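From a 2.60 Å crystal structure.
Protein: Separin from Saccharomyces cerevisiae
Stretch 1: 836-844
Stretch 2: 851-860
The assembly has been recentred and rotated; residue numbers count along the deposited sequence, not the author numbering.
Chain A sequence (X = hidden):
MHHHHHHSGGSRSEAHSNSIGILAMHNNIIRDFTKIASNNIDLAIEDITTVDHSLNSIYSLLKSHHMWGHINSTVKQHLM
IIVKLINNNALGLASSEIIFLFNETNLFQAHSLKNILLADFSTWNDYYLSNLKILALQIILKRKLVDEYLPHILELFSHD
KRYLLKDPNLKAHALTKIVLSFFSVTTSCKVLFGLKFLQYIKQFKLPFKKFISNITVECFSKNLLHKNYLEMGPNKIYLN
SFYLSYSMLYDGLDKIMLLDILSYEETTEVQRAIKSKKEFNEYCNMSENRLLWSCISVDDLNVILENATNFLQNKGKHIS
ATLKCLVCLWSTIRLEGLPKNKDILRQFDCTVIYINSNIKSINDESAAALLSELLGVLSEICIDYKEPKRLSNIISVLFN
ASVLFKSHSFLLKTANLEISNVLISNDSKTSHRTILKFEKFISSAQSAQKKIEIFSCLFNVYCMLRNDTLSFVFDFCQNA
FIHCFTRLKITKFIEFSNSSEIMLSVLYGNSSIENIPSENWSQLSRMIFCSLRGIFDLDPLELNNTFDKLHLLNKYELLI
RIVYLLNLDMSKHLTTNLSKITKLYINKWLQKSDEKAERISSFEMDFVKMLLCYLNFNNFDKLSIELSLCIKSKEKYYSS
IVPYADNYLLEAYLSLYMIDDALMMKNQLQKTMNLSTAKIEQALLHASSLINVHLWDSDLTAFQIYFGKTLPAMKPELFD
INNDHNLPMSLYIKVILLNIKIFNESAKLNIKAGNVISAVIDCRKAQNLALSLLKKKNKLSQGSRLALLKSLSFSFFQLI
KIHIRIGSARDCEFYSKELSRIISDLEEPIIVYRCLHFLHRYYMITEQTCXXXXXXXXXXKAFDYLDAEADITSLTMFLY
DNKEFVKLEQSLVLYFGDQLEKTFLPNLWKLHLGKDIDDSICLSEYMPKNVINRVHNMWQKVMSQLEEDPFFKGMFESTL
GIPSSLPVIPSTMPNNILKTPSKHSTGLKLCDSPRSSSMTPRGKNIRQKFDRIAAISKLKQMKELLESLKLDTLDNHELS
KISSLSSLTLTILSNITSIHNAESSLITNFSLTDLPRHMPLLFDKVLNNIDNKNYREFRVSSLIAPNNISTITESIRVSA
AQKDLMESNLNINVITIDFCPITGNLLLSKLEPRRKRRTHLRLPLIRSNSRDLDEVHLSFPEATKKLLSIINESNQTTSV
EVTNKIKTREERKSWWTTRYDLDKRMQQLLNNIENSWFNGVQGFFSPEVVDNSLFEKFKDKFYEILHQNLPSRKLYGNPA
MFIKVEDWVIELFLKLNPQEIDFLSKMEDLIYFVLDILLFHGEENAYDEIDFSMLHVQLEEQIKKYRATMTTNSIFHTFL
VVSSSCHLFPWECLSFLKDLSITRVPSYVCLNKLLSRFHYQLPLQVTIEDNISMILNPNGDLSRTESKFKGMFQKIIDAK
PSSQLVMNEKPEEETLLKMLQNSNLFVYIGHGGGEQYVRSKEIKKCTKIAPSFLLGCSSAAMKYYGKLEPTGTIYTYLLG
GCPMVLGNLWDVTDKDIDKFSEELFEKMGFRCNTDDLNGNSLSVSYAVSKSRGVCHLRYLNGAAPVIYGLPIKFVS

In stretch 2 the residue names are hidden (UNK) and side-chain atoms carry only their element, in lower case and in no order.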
ATOM      1  N   LEU A 836      -1.023  16.017  -3.130  1.00 54.14           N
ATOM      2  CA  LEU A 836      -1.082  17.450  -3.359  1.00 53.96           C
ATOM      3  C   LEU A 836      -1.703  18.187  -2.166  1.00 56.38           C
ATOM      4  O   LEU A 836      -1.342  19.335  -1.898  1.00 56.44           O
ATOM      5  CB  LEU A 836      -1.864  17.762  -4.633  1.00 55.08           C
ATOM      6  CG  LEU A 836      -1.095  17.475  -5.926  1.00 60.63           C
ATOM      7  CD1 LEU A 836      -1.984  17.700  -7.150  1.00 50.00           C
ATOM      8  CD2 LEU A 836       0.166  18.320  -5.983  1.00 53.02           C
ATOM      9  N   HIS A 837      -2.628  17.530  -1.465  1.00 50.88           N
ATOM     10  CA  HIS A 837      -3.268  18.111  -0.297  1.00 47.91           C
ATOM     11  C   HIS A 837      -2.258  18.232   0.813  1.00 55.10           C
ATOM     12  O   HIS A 837      -2.224  19.236   1.512  1.00 53.92           O
ATOM     13  CB  HIS A 837      -4.451  17.261   0.163  1.00 53.80           C
ATOM     14  CG  HIS A 837      -4.986  17.623   1.524  1.00 52.68           C
ATOM     15  ND1 HIS A 837      -5.750  18.748   1.755  1.00 53.88           N
ATOM     16  CD2 HIS A 837      -4.903  16.978   2.711  1.00 51.42           C
ATOM     17  CE1 HIS A 837      -6.102  18.782   3.025  1.00 53.55           C
ATOM     18  NE2 HIS A 837      -5.605  17.715   3.626  1.00 53.02           N
ATOM     19  N   PHE A 838      -1.433  17.194   0.956  1.00 53.64           N
ATOM     20  CA  PHE A 838      -0.370  17.168   1.948  1.00 48.43           C
ATOM     21  C   PHE A 838       0.717  18.200   1.650  1.00 52.22           C
ATOM     22  O   PHE A 838       1.099  18.962   2.529  1.00 50.23           O
ATOM     23  CB  PHE A 838       0.248  15.785   2.022  1.00 48.72           C
ATOM     24  CG  PHE A 838       1.317  15.670   3.044  1.00 50.11           C
ATOM     25  CD1 PHE A 838       1.001  15.374   4.362  1.00 51.38           C
ATOM     26  CD2 PHE A 838       2.644  15.868   2.700  1.00 53.50           C
ATOM     27  CE1 PHE A 838       1.986  15.270   5.316  1.00 51.67           C
ATOM     28  CE2 PHE A 838       3.638  15.773   3.648  1.00 52.93           C
ATOM     29  CZ  PHE A 838       3.314  15.469   4.956  1.00 53.63           C
ATOM     30  N   LEU A 839       1.216  18.222   0.420  1.00 49.52           N
ATOM     31  CA  LEU A 839       2.275  19.144   0.065  1.00 52.78           C
ATOM     32  C   LEU A 839       1.798  20.584   0.261  1.00 56.18           C
ATOM     33  O   LEU A 839       2.560  21.474   0.670  1.00 55.52           O
ATOM     34  CB  LEU A 839       2.740  18.909  -1.374  1.00 52.40           C
ATOM     35  CG  LEU A 839       3.686  17.716  -1.532  1.00 55.89           C
ATOM     36  CD1 LEU A 839       3.995  17.477  -2.968  1.00 54.67           C
ATOM     37  CD2 LEU A 839       4.977  17.946  -0.779  1.00 59.14           C
ATOM     38  N   HIS A 840       0.518  20.801   0.005  1.00 55.71           N
ATOM     39  CA  HIS A 840      -0.021  22.129   0.137  1.00 50.87           C
ATOM     40  C   HIS A 840       0.048  22.579   1.595  1.00 57.56           C
ATOM     41  O   HIS A 840       0.476  23.697   1.873  1.00 56.65           O
ATOM     42  CB  HIS A 840      -1.440  22.188  -0.370  1.00 47.37           C
ATOM     43  CG  HIS A 840      -2.134  23.458  -0.021  1.00 56.08           C
ATOM     44  ND1 HIS A 840      -2.973  23.571   1.069  1.00 54.30           N
ATOM     45  CD2 HIS A 840      -2.094  24.682  -0.597  1.00 56.02           C
ATOM     46  CE1 HIS A 840      -3.439  24.804   1.132  1.00 54.20           C
ATOM     47  NE2 HIS A 840      -2.920  25.497   0.134  1.00 57.93           N
ATOM     48  N   ARG A 841      -0.372  21.714   2.519  1.00 53.43           N
ATOM     49  CA  ARG A 841      -0.236  22.005   3.941  1.00 53.92           C
ATOM     50  C   ARG A 841       1.236  22.256   4.279  1.00 60.97           C
ATOM     51  O   ARG A 841       1.569  23.136   5.071  1.00 55.17           O
ATOM     52  CB  ARG A 841      -0.789  20.864   4.801  1.00 53.66           C
ATOM     53  CG  ARG A 841      -0.497  20.991   6.307  1.00 59.96           C
ATOM     54  CD  ARG A 841      -1.005  19.755   7.082  1.00 78.40           C
ATOM     55  NE  ARG A 841      -0.478  19.614   8.444  1.00 79.62           N
ATOM     56  CZ  ARG A 841      -0.977  20.222   9.527  1.00 83.12           C
ATOM     57  NH1 ARG A 841      -0.413  20.017  10.715  1.00 85.87           N
ATOM     58  NH2 ARG A 841      -2.027  21.049   9.435  1.00 85.76           N
ATOM     59  N   TYR A 842       2.122  21.489   3.661  1.00 54.95           N
ATOM     60  CA  TYR A 842       3.528  21.629   3.969  1.00 55.44           C
ATOM     61  C   TYR A 842       4.042  22.997   3.513  1.00 58.14           C
ATOM     62  O   TYR A 842       4.854  23.609   4.188  1.00 55.51           O
ATOM     63  CB  TYR A 842       4.341  20.502   3.325  1.00 52.26           C
ATOM     64  CG  TYR A 842       5.820  20.769   3.381  1.00 55.68           C
ATOM     65  CD1 TYR A 842       6.504  20.705   4.589  1.00 55.50           C
ATOM     66  CD2 TYR A 842       6.529  21.126   2.235  1.00 53.74           C
ATOM     67  CE1 TYR A 842       7.845  20.965   4.654  1.00 52.79           C
ATOM     68  CE2 TYR A 842       7.864  21.389   2.292  1.00 52.66           C
ATOM     69  CZ  TYR A 842       8.518  21.306   3.508  1.00 53.33           C
ATOM     70  OH  TYR A 842       9.857  21.563   3.585  1.00 60.76           O
ATOM     71  N   TYR A 843       3.557  23.472   2.372  1.00 59.18           N
ATOM     72  CA  TYR A 843       4.012  24.748   1.833  1.00 57.59           C
ATOM     73  C   TYR A 843       3.445  25.877   2.657  1.00 56.01           C
ATOM     74  O   TYR A 843       4.022  26.957   2.719  1.00 61.11           O
ATOM     75  CB  TYR A 843       3.636  24.884   0.350  1.00 51.80           C
ATOM     76  CG  TYR A 843       4.498  23.989  -0.503  1.00 56.72           C
ATOM     77  CD1 TYR A 843       5.838  23.790  -0.176  1.00 64.37           C
ATOM     78  CD2 TYR A 843       3.988  23.313  -1.604  1.00 60.27           C
ATOM     79  CE1 TYR A 843       6.649  22.969  -0.923  1.00 58.96           C
ATOM     80  CE2 TYR A 843       4.808  22.478  -2.368  1.00 60.45           C
ATOM     81  CZ  TYR A 843       6.135  22.315  -2.014  1.00 58.62           C
ATOM     82  OH  TYR A 843       6.970  21.489  -2.732  1.00 66.29           O
ATOM     83  N   MET A 844       2.333  25.613   3.321  1.00 52.81           N
ATOM     84  CA  MET A 844       1.771  26.569   4.260  1.00 54.41           C
ATOM     85  C   MET A 844       2.660  26.693   5.494  1.00 53.98           C
ATOM     86  O   MET A 844       3.037  27.781   5.870  1.00 54.48           O
ATOM     87  CB  MET A 844       0.364  26.160   4.668  1.00 52.09           C
ATOM     88  CG  MET A 844      -0.732  26.781   3.833  1.00 57.73           C
ATOM     89  SD  MET A 844      -2.353  26.560   4.631  1.00 76.12           S
ATOM     90  CE  MET A 844      -1.898  26.544   6.381  1.00 68.29           C
ATOM     91  N   UNK A 851       4.547  28.193  -4.087  1.00 63.47           N
ATOM     92  CA  UNK A 851       4.235  26.781  -4.238  1.00 57.46           C
ATOM     93  C   UNK A 851       2.908  26.463  -3.572  1.00 60.61           C
ATOM     94  O   UNK A 851       2.135  25.624  -4.043  1.00 60.82           O
ATOM     95  c   UNK A 851       6.569  25.793  -4.547  1.00 63.51           C
ATOM     96  c   UNK A 851       7.692  25.035  -3.857  1.00 53.72           C
ATOM     97  c   UNK A 851       6.185  25.135  -5.865  1.00 55.67           C
ATOM     98  c   UNK A 851       5.340  25.915  -3.645  1.00 57.30           C
ATOM     99  N   UNK A 852       2.649  27.152  -2.473  1.00 60.09           N
ATOM    100  CA  UNK A 852       1.382  27.051  -1.761  1.00 59.22           C
ATOM    101  C   UNK A 852       0.165  27.346  -2.663  1.00 59.16           C
ATOM    102  O   UNK A 852      -0.844  26.636  -2.630  1.00 55.23           O
ATOM    103  c   UNK A 852       1.424  28.007  -0.578  1.00 56.63           C
ATOM    104  c   UNK A 852       0.312  27.869   0.377  1.00 59.30           C
ATOM    105  o   UNK A 852      -0.687  29.404   1.915  1.00 61.21           O
ATOM    106  c   UNK A 852       0.358  28.957   1.425  1.00 64.06           C
ATOM    107  n   UNK A 852       1.571  29.386   1.789  1.00 61.75           N
ATOM    108  N   UNK A 853       0.274  28.406  -3.461  1.00 64.52           N
ATOM    109  CA  UNK A 853      -0.746  28.741  -4.453  1.00 65.81           C
ATOM    110  C   UNK A 853      -0.831  27.724  -5.567  1.00 61.11           C
ATOM    111  O   UNK A 853      -1.916  27.310  -5.951  1.00 57.91           O
ATOM    112  n   UNK A 853       0.198  32.279  -4.241  1.00 77.11           N
ATOM    113  c   UNK A 853      -0.591  31.213  -4.056  1.00 72.46           C
ATOM    114  c   UNK A 853      -0.469  30.112  -5.064  1.00 66.56           C
ATOM    115  o   UNK A 853      -1.374  31.110  -3.098  1.00 64.96           O
ATOM    116  N   UNK A 854       0.326  27.351  -6.102  1.00 59.80           N
ATOM    117  CA  UNK A 854       0.379  26.406  -7.195  1.00 56.55           C
ATOM    118  C   UNK A 854      -0.184  25.054  -6.779  1.00 60.20           C
ATOM    119  O   UNK A 854      -0.913  24.439  -7.554  1.00 59.63           O
ATOM    120  c   UNK A 854       2.185  27.401  -8.641  1.00 53.34           C
ATOM    121  c   UNK A 854       1.815  26.229  -7.719  1.00 58.48           C
ATOM    122  c   UNK A 854       1.960  24.895  -8.439  1.00 61.23           C
ATOM    123  c   UNK A 854       3.677  27.508  -8.938  1.00 53.41           C
ATOM    124  N   UNK A 855       0.123  24.585  -5.571  1.00 55.86           N
ATOM    125  CA  UNK A 855      -0.322  23.239  -5.226  1.00 56.14           C
ATOM    126  C   UNK A 855      -1.752  23.232  -4.705  1.00 58.44           C
ATOM    127  O   UNK A 855      -2.399  22.183  -4.698  1.00 60.98           O
ATOM    128  c   UNK A 855       2.004  22.453  -4.716  1.00 54.76           C
ATOM    129  o   UNK A 855       0.571  23.297  -2.991  1.00 67.90           O
ATOM    130  c   UNK A 855       0.583  22.552  -4.201  1.00 53.62           C
ATOM    131  N   UNK A 856      -2.261  24.385  -4.288  1.00 55.64           N
ATOM    132  CA  UNK A 856      -3.689  24.483  -3.985  1.00 54.37           C
ATOM    133  C   UNK A 856      -4.494  24.383  -5.284  1.00 60.02           C
ATOM    134  O   UNK A 856      -5.537  23.729  -5.325  1.00 63.68           O
ATOM    135  c   UNK A 856      -5.533  26.000  -3.017  1.00 58.61           C
ATOM    136  c   UNK A 856      -6.150  24.906  -2.149  1.00 52.91           C
ATOM    137  c   UNK A 856      -4.031  25.781  -3.251  1.00 52.11           C
ATOM    138  c   UNK A 856      -5.787  27.350  -2.409  1.00 53.52           C
ATOM    139  N   UNK A 857      -4.010  25.033  -6.343  1.00 55.50           N
ATOM    140  CA  UNK A 857      -4.642  24.945  -7.649  1.00 56.15           C
ATOM    141  C   UNK A 857      -4.605  23.523  -8.193  1.00 62.62           C
ATOM    142  O   UNK A 857      -5.616  22.996  -8.680  1.00 61.29           O
ATOM    143  N   UNK A 858      -3.436  22.894  -8.105  1.00 55.85           N
ATOM    144  CA  UNK A 858      -3.293  21.517  -8.535  1.00 51.38           C
ATOM    145  C   UNK A 858      -4.194  20.614  -7.684  1.00 60.09           C
ATOM    146  O   UNK A 858      -4.940  19.803  -8.242  1.00 62.75           O
ATOM    147  c   UNK A 858      -1.831  21.057  -8.470  1.00 51.79           C
ATOM    148  c   UNK A 858       0.453  21.069  -9.536  1.00 44.40           C
ATOM    149  c   UNK A 858      -0.944  21.653  -9.553  1.00 40.60           C
ATOM    150  n   UNK A 858       2.738  21.293 -10.580  1.00 55.60           N
ATOM    151  c   UNK A 858       1.340  21.797 -10.539  1.00 57.85           C
ATOM    152  N   UNK A 859      -4.168  20.768  -6.355  1.00 61.16           N
ATOM    153  CA  UNK A 859      -4.967  19.891  -5.493  1.00 56.21           C
ATOM    154  C   UNK A 859      -6.452  20.007  -5.821  1.00 57.22           C
ATOM    155  O   UNK A 859      -7.177  19.003  -5.844  1.00 58.12           O
ATOM    156  c   UNK A 859      -4.726  20.199  -4.032  1.00 47.29           C
ATOM    157  N   UNK A 860      -6.896  21.232  -6.088  1.00 55.67           N
ATOM    158  CA  UNK A 860      -8.295  21.468  -6.397  1.00 56.43           C
ATOM    159  C   UNK A 860      -8.690  20.854  -7.732  1.00 58.06           C
ATOM    160  O   UNK A 860      -9.776  20.299  -7.874  1.00 57.28           O
ATOM    161  n   UNK A 860      -8.796  24.850  -4.946  1.00 62.41           N
ATOM    162  c   UNK A 860      -8.704  23.533  -5.023  1.00 58.76           C
ATOM    163  o   UNK A 860      -8.719  22.808  -4.032  1.00 56.66           O
ATOM    164  c   UNK A 860      -8.595  22.956  -6.406  1.00 57.90           C
TER

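Two helices of separin run nearly antiparallel, their directions 159° apart and their axes 8.5 Å apart at closest approach, so each position of the second helix can be read against the first.

Position 851 carries four carbons, forked at the second. Its CB lies over one face of the Tyr 843 ring, 3.6 Å from the ring centroid and 3.6 Å from Tyr 843 CD2. A four-carbon side chain forked there is Leu 851, with CA-to-CB directed toward the partner.

Position 852 has three carbons, the third bearing one oxygen and one nitrogen: a flat amide at the end of a two-carbon arm. Its CB packs 3.9 Å from Tyr 843 CB, and its oxygen lies 3.2 Å from Met 844 CG. This is Gln 852. The amide makes no hydrogen bond across the contact, so its contribution here is one of packing.

Position 853 shows two carbons, the second carrying oxygen and nitrogen, the same amide on a shorter arm. Its CA-to-CB bond points away, and it touches nothing on the first helix: Asn 853.

Position 854 has four carbons, forked at the first, with one arm two carbons long. Its CA-to-CB bond runs sideways and it touches nothing on stretch 1: Ile 854.

Position 855 has one carbon bearing an oxygen and another carbon. The oxygen sits 3.4 Å from His 840 CA and the outer carbon 3.7 Å from Tyr 843 CE2. This is Thr 855, and its p rotamer lets OG1 donate to Leu 851 O at 3.0 Å. The hydroxyl is thereby satisfied within its own helix while it lies against the neighbour.

Position 856 again has four carbons forked at the second. Its CB is 3.5 Å from His 840 CD2, and one terminal carbon stands over a face of that ring, 4.3 Å from the centroid. It is Leu 856, in a t,p conformation, and CD1 is the carbon over the ring.

Position 857 has no side-chain atoms, hence Gly 857. An ideal CB would have room, so this contact does not demand the glycine.

Position 858 shows four carbons in a row ending in nitrogen. Its CB lies 3.6 Å from Leu 836 CD1, yet the end of the chain leads away: Lys 858, all t beyond chi1, lends its base to the contact and carries its amine outward.

Position 859 has a single carbon, 3.8 Å from Leu 836 CB. It is Ala 859, whose CA lies 5.1 Å from Leu 836 CA.

Position 860 has two carbons, the second bearing oxygen and nitrogen. Its CA-to-CB bond points away, though the end turns nearer without reaching stretch 1. This is Asn 860, whose amide is hydrogen-bonded elsewhere in the structure.

The contact works by shape, burying 570 Å² without a hydrogen bond between the stretches. Positions 851, 855, 858 and 859 point toward the partner at helical spacing. Small Ala 859 meets Leu 836, Thr 855 touches both His 840 and Tyr 843, and the two leucines each cover a ring face. The rule is close packing with the buried hydroxyl satisfied locally.

Stretch 2, residues 851-860: LQNITLGKAN
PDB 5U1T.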